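Local coordinates for protein flavodoxin (Bacillus cereus, PDB 6FSG) that binds flavin mononucleotide and, as a member of the flavodoxin family, probably donates low-potential electrons to a number of redox enzymes, at residues T14-D19 against E124-D129; H20-I25 against I32-I37; K83-F88 against E107-R112. All coordinates share one frame; numbering follows the deposited sequence.

Contact 1 of 3, residues T14-D19 against E124-D129; sequences TEEMAD and ELTPED. With FMN (flavin mononucleotide), chain B.
FMN phosphate oxygen O1P is gripped twice by a single residue, T14, while L125 meets the ribityl chain of the same cofactor from the other segment. T14 N donates to FMN O1P at 2.8 Å, with an N-H...O angle of 158°. T14 OG1 donates to that same FMN O1P at 2.9 Å. The first torsion makes this double grip possible: at chi1 -56° the hydroxyl sits beside the backbone N, and both donors converge on one oxygen. T14 OG1 is held in turn by the backbone N-H of S90, whose own hydroxyl also bonds FMN; the two bonds together would fix the rotation of the T14 hydroxyl. Because the phosphate stands before the first turn of helix 13-26, the helix end would be expected to stabilise its negative charge.

The arrangement illustrates how the flavodoxin fold binds its cofactor: a loop following the first strand wraps the phosphate, with S9, S11 and the backbone N of N13 adding further bonds, and the loop after strand 115-124 comes up beside the ribityl chain. From that second loop L125 CD2 packs at 3.6 Å from FMN O3' and only slightly farther from O4'.

Between the protein segments themselves the contact is apolar and modest. M17 and P127 meet at their gamma carbons, M17 CG to P127 CG 4.0 Å, the side chains lying aslant. M17 also packs on F88, L121 and V123, which ties the proline loop to the sheet beneath the helix. T126 OG1 is hydrogen-bonded to N13 OD1, linking this loop to the phosphate-binding residues. Its methyl, T126 CG2, approaches E16 OE2 at 3.9 Å, though E16 adopts two conformations and this approach belongs to one.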
loop_
_atom_site.group_PDB
_atom_site.type_symbol
_atom_site.label_atom_id
_atom_site.label_comp_id
_atom_site.label_asym_id
_atom_site.label_seq_id
_atom_site.Cartn_x
_atom_site.Cartn_y
_atom_site.Cartn_z
ATOM N N THR A 14 8.840 -4.518 4.015
ATOM C CA THR A 14 7.487 -4.112 3.627
ATOM C C THR A 14 6.489 -5.242 3.853
ATOM O O THR A 14 5.335 -4.984 4.212
ATOM C CB THR A 14 7.477 -3.627 2.168
ATOM O OG1 THR A 14 8.436 -2.574 1.999
ATOM C CG2 THR A 14 6.121 -3.078 1.742
ATOM N N GLU A 15 6.908 -6.496 3.679
ATOM C CA GLU A 15 6.000 -7.606 3.965
ATOM C C GLU A 15 5.659 -7.695 5.454
ATOM O O GLU A 15 4.515 -8.004 5.818
ATOM C CB GLU A 15 6.585 -8.923 3.455
ATOM C CG GLU A 15 5.641 -10.115 3.604
ATOM C CD GLU A 15 5.977 -11.263 2.663
ATOM O OE1 GLU A 15 6.971 -11.161 1.910
ATOM O OE2 GLU A 15 5.230 -12.261 2.664
ATOM N N GLU A 16 6.634 -7.450 6.336
ATOM C CA GLU A 16 6.323 -7.399 7.762
ATOM C C GLU A 16 5.239 -6.356 8.033
ATOM O O GLU A 16 4.264 -6.619 8.750
ATOM C CB GLU A 16 7.583 -7.094 8.578
ATOM C CG GLU A 16 8.587 -8.243 8.706
ATOM C CD GLU A 16 9.579 -8.008 9.837
ATOM O OE1 GLU A 16 9.166 -7.443 10.868
ATOM O OE2 GLU A 16 10.760 -8.392 9.701
ATOM N N MET A 17 5.398 -5.157 7.458
ATOM C CA MET A 17 4.393 -4.113 7.625
ATOM C C MET A 17 3.034 -4.571 7.105
ATOM O O MET A 17 2.008 -4.398 7.776
ATOM C CB MET A 17 4.827 -2.843 6.892
ATOM C CG MET A 17 6.090 -2.180 7.439
ATOM S SD MET A 17 6.656 -0.798 6.418
ATOM C CE MET A 17 5.383 0.417 6.811
ATOM N N ALA A 18 3.015 -5.169 5.908
ATOM C CA ALA A 18 1.769 -5.615 5.295
ATOM C C ALA A 18 1.032 -6.602 6.188
ATOM O O ALA A 18 -0.190 -6.504 6.373
ATOM C CB ALA A 18 2.086 -6.267 3.949
ATOM N N ASP A 19 1.765 -7.572 6.742
ATOM C CA ASP A 19 1.142 -8.592 7.572
ATOM C C ASP A 19 0.558 -7.995 8.849
ATOM O O ASP A 19 -0.514 -8.419 9.291
ATOM C CB ASP A 19 2.136 -9.706 7.894
ATOM C CG ASP A 19 2.491 -10.546 6.679
ATOM O OD1 ASP A 19 1.738 -10.517 5.686
ATOM O OD2 ASP A 19 3.523 -11.240 6.725
ATOM N N GLU A 124 11.717 3.162 8.330
ATOM C CA GLU A 124 13.122 2.943 7.996
ATOM C C GLU A 124 13.483 1.469 8.152
ATOM O O GLU A 124 13.443 0.928 9.260
ATOM C CB GLU A 124 13.992 3.780 8.937
ATOM C CG GLU A 124 15.493 3.673 8.721
ATOM C CD GLU A 124 15.994 4.615 7.651
ATOM O OE1 GLU A 124 15.334 5.652 7.420
ATOM O OE2 GLU A 124 17.052 4.326 7.044
ATOM N N LEU A 125 13.859 0.828 7.047
ATOM C CA LEU A 125 14.359 -0.559 7.040
ATOM C C LEU A 125 13.427 -1.456 7.858
ATOM O O LEU A 125 12.214 -1.482 7.596
ATOM C CB LEU A 125 15.825 -0.572 7.457
ATOM C CG LEU A 125 16.773 0.155 6.512
ATOM C CD1 LEU A 125 18.209 0.124 7.070
ATOM C CD2 LEU A 125 16.706 -0.454 5.115
ATOM N N THR A 126 13.942 -2.248 8.803
ATOM C CA THR A 126 13.109 -3.202 9.531
ATOM C C THR A 126 12.354 -2.486 10.647
ATOM O O THR A 126 12.968 -1.767 11.442
ATOM C CB THR A 126 13.965 -4.335 10.127
ATOM O OG1 THR A 126 14.802 -4.902 9.108
ATOM C CG2 THR A 126 13.099 -5.446 10.735
ATOM N N PRO A 127 11.039 -2.675 10.752
ATOM C CA PRO A 127 10.280 -2.014 11.819
ATOM C C PRO A 127 10.815 -2.368 13.198
ATOM O O PRO A 127 11.127 -3.524 13.483
ATOM C CB PRO A 127 8.860 -2.570 11.640
ATOM C CG PRO A 127 8.774 -2.987 10.238
ATOM C CD PRO A 127 10.163 -3.392 9.808
ATOM N N GLU A 128 10.905 -1.360 14.061
ATOM C CA GLU A 128 11.099 -1.560 15.490
ATOM C C GLU A 128 9.741 -1.431 16.178
ATOM O O GLU A 128 8.709 -1.268 15.525
ATOM C CB GLU A 128 12.147 -0.603 16.055
ATOM C CG GLU A 128 13.581 -1.016 15.715
ATOM C CD GLU A 128 14.610 -0.376 16.630
ATOM O OE1 GLU A 128 14.707 0.867 16.624
ATOM O OE2 GLU A 128 15.310 -1.113 17.365
ATOM N N ASP A 129 9.736 -1.505 17.511
ATOM C CA ASP A 129 8.467 -1.587 18.225
ATOM C C ASP A 129 7.566 -0.403 17.884
ATOM O O ASP A 129 6.363 -0.572 17.671
ATOM C CB ASP A 129 8.700 -1.657 19.737
ATOM C CG ASP A 129 9.391 -2.951 20.190
ATOM O OD1 ASP A 129 9.720 -3.820 19.350
ATOM O OD2 ASP A 129 9.593 -3.103 21.417
HETATM N N1 FMN B . 15.152 3.336 -0.502
HETATM C C2 FMN B . 14.676 4.609 -0.591
HETATM O O2 FMN B . 14.007 5.004 0.360
HETATM N N3 FMN B . 14.908 5.362 -1.734
HETATM C C4 FMN B . 15.575 4.846 -2.831
HETATM O O4 FMN B . 15.734 5.579 -3.834
HETATM C C4A FMN B . 16.049 3.516 -2.727
HETATM N N5 FMN B . 16.736 2.880 -3.750
HETATM C C5A FMN B . 17.178 1.569 -3.609
HETATM C C6 FMN B . 17.916 0.944 -4.623
HETATM C C7 FMN B . 18.411 -0.354 -4.467
HETATM C C7M FMN B . 19.192 -1.013 -5.584
HETATM C C8 FMN B . 18.192 -1.000 -3.243
HETATM C C8M FMN B . 18.709 -2.386 -2.981
HETATM C C9 FMN B . 17.498 -0.365 -2.218
HETATM C C9A FMN B . 16.991 0.911 -2.393
HETATM N N10 FMN B . 16.269 1.497 -1.374
HETATM C C10 FMN B . 15.833 2.792 -1.546
HETATM C "C1'" FMN B . 16.079 0.821 -0.033
HETATM C "C2'" FMN B . 14.949 -0.191 0.100
HETATM O "O2'" FMN B . 13.724 0.384 -0.273
HETATM C "C3'" FMN B . 14.918 -0.621 1.574
HETATM O "O3'" FMN B . 15.990 -1.502 1.795
HETATM C "C4'" FMN B . 13.636 -1.329 2.033
HETATM O "O4'" FMN B . 13.715 -1.686 3.412
HETATM C "C5'" FMN B . 13.357 -2.594 1.236
HETATM O "O5'" FMN B . 12.067 -3.030 1.626
HETATM P P FMN B . 11.799 -4.581 1.513
HETATM O O1P FMN B . 10.316 -4.774 1.656
HETATM O O2P FMN B . 12.505 -5.254 2.645
HETATM O O3P FMN B . 12.327 -5.040 0.178
#

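Contact 2 of 3, residues H20-I25 against I32-I37; sequences HIAGVI and IEVIDI
A22 and I25 on the helix meet I32 and V34 on the strand within a beta-alpha-beta unit, in which strand 2-7 leads through helix 13-26 into strand 31-36. This is the opening unit of the flavodoxin fold, a parallel sheet flanked by helices. The axis of helix 20-25 passes 9.5 Å from that of strand 32-36, and the two run almost antiparallel, at 166°. Such a spacing has to be bridged by side chains, and here four small or branched aliphatic groups do it without a hydrogen bond between the segments.

The isoleucines are turned at about a right angle to each other. I32 sends CG1 anti to its backbone N (chi1 -172°), with the chain carried on extended toward the helix, while I25 places CG1 beside its own N and also extends. The two chains therefore meet only at their ends, I25 CD1 to I32 CD1 4.1 Å. I25 packs further against L3 of the neighbouring strand, a reminder that one helix spans two strands. The remaining branch of I32 takes the crowded position between N and carbonyl carbon, where it is directed at the helix backbone: I32 CG2 lies 4.2 Å from A22 O and 4.4 Å from A22 CB.

A22, with its CB directed at the strand, lets the backbones come close: its CA and that of I32 are 7.0 Å apart. I21 and V24 pack on helix 129-144, I21 also reaching M5 of strand 2-7, so helix 129-144 lies alongside this one. Two residues along the strand from I32, V34 rests against F7 and offers a single methyl to the helix. That methyl sits beside the V34 backbone N and makes the tightest approach here, V34 CG2 to A22 CB 3.5 Å.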
loop_
_atom_site.group_PDB
_atom_site.type_symbol
_atom_site.label_atom_id
_atom_site.label_comp_id
_atom_site.label_asym_id
_atom_site.label_seq_id
_atom_site.Cartn_x
_atom_site.Cartn_y
_atom_site.Cartn_z
ATOM N N HIS A 20 1.260 -7.038 9.477
ATOM C CA HIS A 20 0.705 -6.361 10.649
ATOM C C HIS A 20 -0.579 -5.613 10.290
ATOM O O HIS A 20 -1.614 -5.771 10.947
ATOM C CB HIS A 20 1.707 -5.360 11.245
ATOM C CG HIS A 20 2.821 -5.977 12.041
ATOM N ND1 HIS A 20 2.611 -6.869 13.071
ATOM C CD2 HIS A 20 4.161 -5.789 11.976
ATOM C CE1 HIS A 20 3.775 -7.229 13.583
ATOM N NE2 HIS A 20 4.732 -6.586 12.939
ATOM N N ILE A 21 -0.513 -4.748 9.272
ATOM C CA ILE A 21 -1.680 -3.955 8.890
ATOM C C ILE A 21 -2.864 -4.860 8.572
ATOM O O ILE A 21 -3.993 -4.613 9.013
ATOM C CB ILE A 21 -1.324 -3.022 7.716
ATOM C CG1 ILE A 21 -0.274 -1.988 8.142
ATOM C CG2 ILE A 21 -2.563 -2.327 7.155
ATOM C CD1 ILE A 21 0.398 -1.269 6.974
ATOM N N ALA A 22 -2.631 -5.921 7.792
ATOM C CA ALA A 22 -3.724 -6.822 7.435
ATOM C C ALA A 22 -4.260 -7.567 8.656
ATOM O O ALA A 22 -5.477 -7.757 8.790
ATOM C CB ALA A 22 -3.244 -7.803 6.368
ATOM N N GLY A 23 -3.370 -7.991 9.561
ATOM C CA GLY A 23 -3.814 -8.709 10.747
ATOM C C GLY A 23 -4.700 -7.860 11.637
ATOM O O GLY A 23 -5.675 -8.349 12.207
ATOM N N VAL A 24 -4.376 -6.570 11.756
ATOM C CA VAL A 24 -5.213 -5.637 12.504
ATOM C C VAL A 24 -6.572 -5.480 11.828
ATOM O O VAL A 24 -7.618 -5.565 12.477
ATOM C CB VAL A 24 -4.487 -4.287 12.665
ATOM C CG1 VAL A 24 -5.431 -3.223 13.188
ATOM C CG2 VAL A 24 -3.266 -4.465 13.556
ATOM N N ILE A 25 -6.580 -5.258 10.510
ATOM C CA ILE A 25 -7.845 -5.078 9.798
ATOM C C ILE A 25 -8.715 -6.325 9.915
ATOM O O ILE A 25 -9.945 -6.223 10.035
ATOM C CB ILE A 25 -7.575 -4.657 8.334
ATOM C CG1 ILE A 25 -6.962 -3.249 8.276
ATOM C CG2 ILE A 25 -8.838 -4.733 7.484
ATOM C CD1 ILE A 25 -6.546 -2.805 6.910
ATOM N N ILE A 32 -10.148 -8.794 3.932
ATOM C CA ILE A 32 -9.039 -8.253 3.147
ATOM C C ILE A 32 -8.285 -9.381 2.451
ATOM O O ILE A 32 -7.947 -10.393 3.070
ATOM C CB ILE A 32 -8.111 -7.354 3.997
ATOM C CG1 ILE A 32 -7.086 -6.655 3.099
ATOM C CG2 ILE A 32 -7.453 -8.142 5.130
ATOM C CD1 ILE A 32 -6.463 -5.433 3.726
ATOM N N GLU A 33 -8.017 -9.202 1.163
ATOM C CA GLU A 33 -7.229 -10.147 0.381
ATOM C C GLU A 33 -5.856 -9.521 0.167
ATOM O O GLU A 33 -5.760 -8.438 -0.416
ATOM C CB GLU A 33 -7.896 -10.474 -0.957
ATOM C CG GLU A 33 -7.047 -11.403 -1.815
ATOM C CD GLU A 33 -7.834 -12.134 -2.885
ATOM O OE1 GLU A 33 -7.439 -13.270 -3.225
ATOM O OE2 GLU A 33 -8.847 -11.589 -3.382
ATOM N N VAL A 34 -4.813 -10.179 0.676
ATOM C CA VAL A 34 -3.441 -9.676 0.653
ATOM C C VAL A 34 -2.713 -10.406 -0.468
ATOM O O VAL A 34 -2.650 -11.642 -0.470
ATOM C CB VAL A 34 -2.736 -9.921 1.999
ATOM C CG1 VAL A 34 -1.271 -9.439 1.951
ATOM C CG2 VAL A 34 -3.469 -9.249 3.155
ATOM N N ILE A 35 -2.180 -9.647 -1.426
ATOM C CA ILE A 35 -1.566 -10.195 -2.627
ATOM C C ILE A 35 -0.168 -9.612 -2.799
ATOM O O ILE A 35 0.008 -8.391 -2.807
ATOM C CB ILE A 35 -2.415 -9.874 -3.874
ATOM C CG1 ILE A 35 -3.860 -10.356 -3.715
ATOM C CG2 ILE A 35 -1.775 -10.484 -5.112
ATOM C CD1 ILE A 35 -4.784 -9.779 -4.755
ATOM N N ASP A 36 0.815 -10.485 -2.985
ATOM C CA ASP A 36 2.178 -10.086 -3.331
ATOM C C ASP A 36 2.245 -9.728 -4.816
ATOM O O ASP A 36 1.742 -10.469 -5.667
ATOM C CB ASP A 36 3.097 -11.282 -3.028
ATOM C CG ASP A 36 4.578 -10.951 -3.068
ATOM O OD1 ASP A 36 5.016 -10.108 -3.876
ATOM O OD2 ASP A 36 5.321 -11.595 -2.304
ATOM N N ILE A 37 2.886 -8.594 -5.129
ATOM C CA ILE A 37 3.055 -8.183 -6.524
ATOM C C ILE A 37 3.768 -9.249 -7.355
ATOM O O ILE A 37 3.558 -9.334 -8.572
ATOM C CB ILE A 37 3.768 -6.815 -6.608
ATOM C CG1 ILE A 37 3.602 -6.203 -8.003
ATOM C CG2 ILE A 37 5.258 -6.961 -6.264
ATOM C CD1 ILE A 37 2.188 -5.776 -8.331
#

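Contact 3 of 3, residues K83-F88 against E107-R112; sequences KKAAVF and EKLQER. With GLC (alpha-D-glucopyranose), chain D.
Strand 84-91 and helix 100-111 belong to the beta-alpha-beta unit that ends in edge strand 115-124, and L109 is the helix residue that reaches A85 and V87 across it. L109 stands over the strand with both methyls: CD1 comes 3.5 Å from V87 CG2 and 4.0 Å from A85 CB, whereas CD2 lies 4.2 Å from A85 CB. V87 brings up the methyl beside its backbone N, the other branch being anti to N (chi1 -176°). L109 also touches V116, M75 and L80, and V87 continues onto V102, L105 and I106, giving a continuous apolar layer.

Polar groups gather on the helix away from the sheet. K108 NZ pairs with E111 OE1 at 2.8 Å, meeting it on the syn side, 23° out of the carboxylate plane, and forms a second salt bridge to D76. Where the helix ends, R112 bends at chi2 and chi3; its NE binds the I78 carbonyl, and NH2 donates to the glucose ring oxygen O5 at 2.6 Å, met at the guanidinium edge. A helix laid by its apolar side chains on a parallel strand is the arrangement of the three-layer alpha/beta/alpha flavodoxin fold.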
loop_
_atom_site.group_PDB
_atom_site.type_symbol
_atom_site.label_atom_id
_atom_site.label_comp_id
_atom_site.label_asym_id
_atom_site.label_seq_id
_atom_site.Cartn_x
_atom_site.Cartn_y
_atom_site.Cartn_z
ATOM N N LYS A 83 -13.568 4.856 -4.033
ATOM C CA LYS A 83 -12.836 3.921 -3.190
ATOM C C LYS A 83 -12.011 4.683 -2.156
ATOM O O LYS A 83 -11.632 5.841 -2.369
ATOM C CB LYS A 83 -11.897 3.051 -4.031
ATOM C CG LYS A 83 -12.496 2.477 -5.304
ATOM C CD LYS A 83 -13.590 1.484 -5.024
ATOM C CE LYS A 83 -13.818 0.602 -6.242
ATOM N NZ LYS A 83 -15.006 -0.254 -6.043
ATOM N N LYS A 84 -11.750 4.028 -1.019
ATOM C CA LYS A 84 -10.853 4.544 0.013
ATOM C C LYS A 84 -9.495 3.869 -0.154
ATOM O O LYS A 84 -9.432 2.649 -0.342
ATOM C CB LYS A 84 -11.376 4.239 1.418
ATOM C CG LYS A 84 -12.867 4.430 1.616
ATOM C CD LYS A 84 -13.325 5.836 1.321
ATOM C CE LYS A 84 -14.836 5.984 1.566
ATOM N NZ LYS A 84 -15.661 5.417 0.450
ATOM N N ALA A 85 -8.413 4.648 -0.084
ATOM C CA ALA A 85 -7.085 4.103 -0.350
ATOM C C ALA A 85 -6.018 4.669 0.582
ATOM O O ALA A 85 -6.152 5.756 1.144
ATOM C CB ALA A 85 -6.687 4.317 -1.822
ATOM N N ALA A 86 -4.922 3.921 0.702
ATOM C CA ALA A 86 -3.772 4.342 1.492
ATOM C C ALA A 86 -2.553 3.549 1.035
ATOM O O ALA A 86 -2.683 2.495 0.407
ATOM C CB ALA A 86 -4.028 4.110 2.985
ATOM N N VAL A 87 -1.363 4.053 1.383
ATOM C CA VAL A 87 -0.097 3.475 0.932
ATOM C C VAL A 87 0.931 3.492 2.058
ATOM O O VAL A 87 1.006 4.449 2.835
ATOM C CB VAL A 87 0.436 4.258 -0.287
ATOM C CG1 VAL A 87 1.699 3.650 -0.857
ATOM C CG2 VAL A 87 -0.610 4.330 -1.389
ATOM N N PHE A 88 1.759 2.440 2.104
ATOM C CA PHE A 88 2.835 2.299 3.080
ATOM C C PHE A 88 4.072 1.716 2.394
ATOM O O PHE A 88 3.997 1.189 1.280
ATOM C CB PHE A 88 2.441 1.384 4.259
ATOM C CG PHE A 88 2.203 -0.053 3.864
ATOM C CD1 PHE A 88 0.955 -0.473 3.428
ATOM C CD2 PHE A 88 3.220 -0.990 3.952
ATOM C CE1 PHE A 88 0.740 -1.791 3.060
ATOM C CE2 PHE A 88 3.002 -2.308 3.588
ATOM C CZ PHE A 88 1.772 -2.703 3.137
ATOM N N GLU A 107 0.069 9.322 -5.693
ATOM C CA GLU A 107 -0.300 10.178 -6.817
ATOM C C GLU A 107 -1.176 9.437 -7.822
ATOM O O GLU A 107 -2.158 9.992 -8.331
ATOM C CB GLU A 107 0.972 10.705 -7.487
ATOM C CG GLU A 107 0.781 11.539 -8.736
ATOM C CD GLU A 107 2.114 11.856 -9.381
ATOM O OE1 GLU A 107 2.690 10.981 -10.065
ATOM O OE2 GLU A 107 2.614 12.967 -9.153
ATOM N N LYS A 108 -0.813 8.200 -8.165
ATOM C CA LYS A 108 -1.580 7.463 -9.170
ATOM C C LYS A 108 -2.985 7.140 -8.668
ATOM O O LYS A 108 -3.964 7.270 -9.411
ATOM C CB LYS A 108 -0.818 6.205 -9.591
ATOM C CG LYS A 108 -1.429 5.451 -10.784
ATOM C CD LYS A 108 -1.578 6.311 -12.051
ATOM C CE LYS A 108 -0.227 6.795 -12.574
ATOM N NZ LYS A 108 -0.376 7.560 -13.839
ATOM N N LEU A 109 -3.111 6.747 -7.401
ATOM C CA LEU A 109 -4.433 6.528 -6.823
ATOM C C LEU A 109 -5.285 7.789 -6.905
ATOM O O LEU A 109 -6.471 7.717 -7.241
ATOM C CB LEU A 109 -4.310 6.061 -5.373
ATOM C CG LEU A 109 -3.743 4.649 -5.163
ATOM C CD1 LEU A 109 -3.212 4.477 -3.753
ATOM C CD2 LEU A 109 -4.797 3.598 -5.472
ATOM N N GLN A 110 -4.690 8.955 -6.620
ATOM C CA GLN A 110 -5.420 10.215 -6.724
ATOM C C GLN A 110 -5.908 10.445 -8.142
ATOM O O GLN A 110 -7.052 10.869 -8.356
ATOM C CB GLN A 110 -4.521 11.381 -6.322
ATOM C CG GLN A 110 -4.026 11.367 -4.898
ATOM C CD GLN A 110 -2.937 12.403 -4.675
ATOM O OE1 GLN A 110 -2.337 12.910 -5.630
ATOM N NE2 GLN A 110 -2.665 12.718 -3.409
ATOM N N GLU A 111 -5.038 10.192 -9.126
ATOM C CA GLU A 111 -5.389 10.434 -10.518
ATOM C C GLU A 111 -6.573 9.588 -10.949
ATOM O O GLU A 111 -7.346 10.010 -11.810
ATOM C CB GLU A 111 -4.199 10.121 -11.428
ATOM C CG GLU A 111 -3.080 11.134 -11.371
ATOM C CD GLU A 111 -1.884 10.767 -12.230
ATOM O OE1 GLU A 111 -1.933 9.744 -12.950
ATOM O OE2 GLU A 111 -0.886 11.523 -12.186
ATOM N N ARG A 112 -6.712 8.387 -10.399
ATOM C CA ARG A 112 -7.765 7.472 -10.819
ATOM C C ARG A 112 -9.045 7.643 -10.004
ATOM O O ARG A 112 -10.007 6.891 -10.211
ATOM C CB ARG A 112 -7.274 6.022 -10.785
ATOM C CG ARG A 112 -5.975 5.730 -11.564
ATOM C CD ARG A 112 -5.890 6.387 -12.937
ATOM N NE ARG A 112 -7.050 6.029 -13.732
ATOM C CZ ARG A 112 -7.478 6.719 -14.776
ATOM N NH1 ARG A 112 -6.801 7.777 -15.186
ATOM N NH2 ARG A 112 -8.572 6.336 -15.413
HETATM C C1 GLC D . -10.370 8.526 -16.955
HETATM C C2 GLC D . -9.193 9.480 -16.808
HETATM C C3 GLC D . -8.581 9.738 -18.173
HETATM C C4 GLC D . -8.209 8.419 -18.836
HETATM C C5 GLC D . -9.357 7.413 -18.807
HETATM C C6 GLC D . -8.853 6.042 -19.242
HETATM O O1 GLC D . -11.349 9.082 -17.838
HETATM O O2 GLC D . -9.618 10.713 -16.218
HETATM O O3 GLC D . -7.403 10.534 -18.018
HETATM O O4 GLC D . -7.844 8.678 -20.196
HETATM O O5 GLC D . -9.892 7.293 -17.490
HETATM O O6 GLC D . -9.760 5.023 -18.803
#

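How the contacts relate
Contacts 1 and 2 share helix 13-26: its N-terminal turn holds the FMN phosphate and the helix there faces the loop at 124-129, and its later turns pack on edge strand 31-36, the two centres being 13 Å apart. Contact 3 lies about 16 Å from contact 2 and 21 Å from contact 1, between centres, with its helix across the sheet from helix 13-26. F88 joins all three: from strand 84-91 its ring packs under the first helix, CE2 lying 3.6 Å from T14 O and CD1 3.7 Å from I21 CD1. The glucose at contact 3 is remote from the flavin, whereas contact 1 borders it directly.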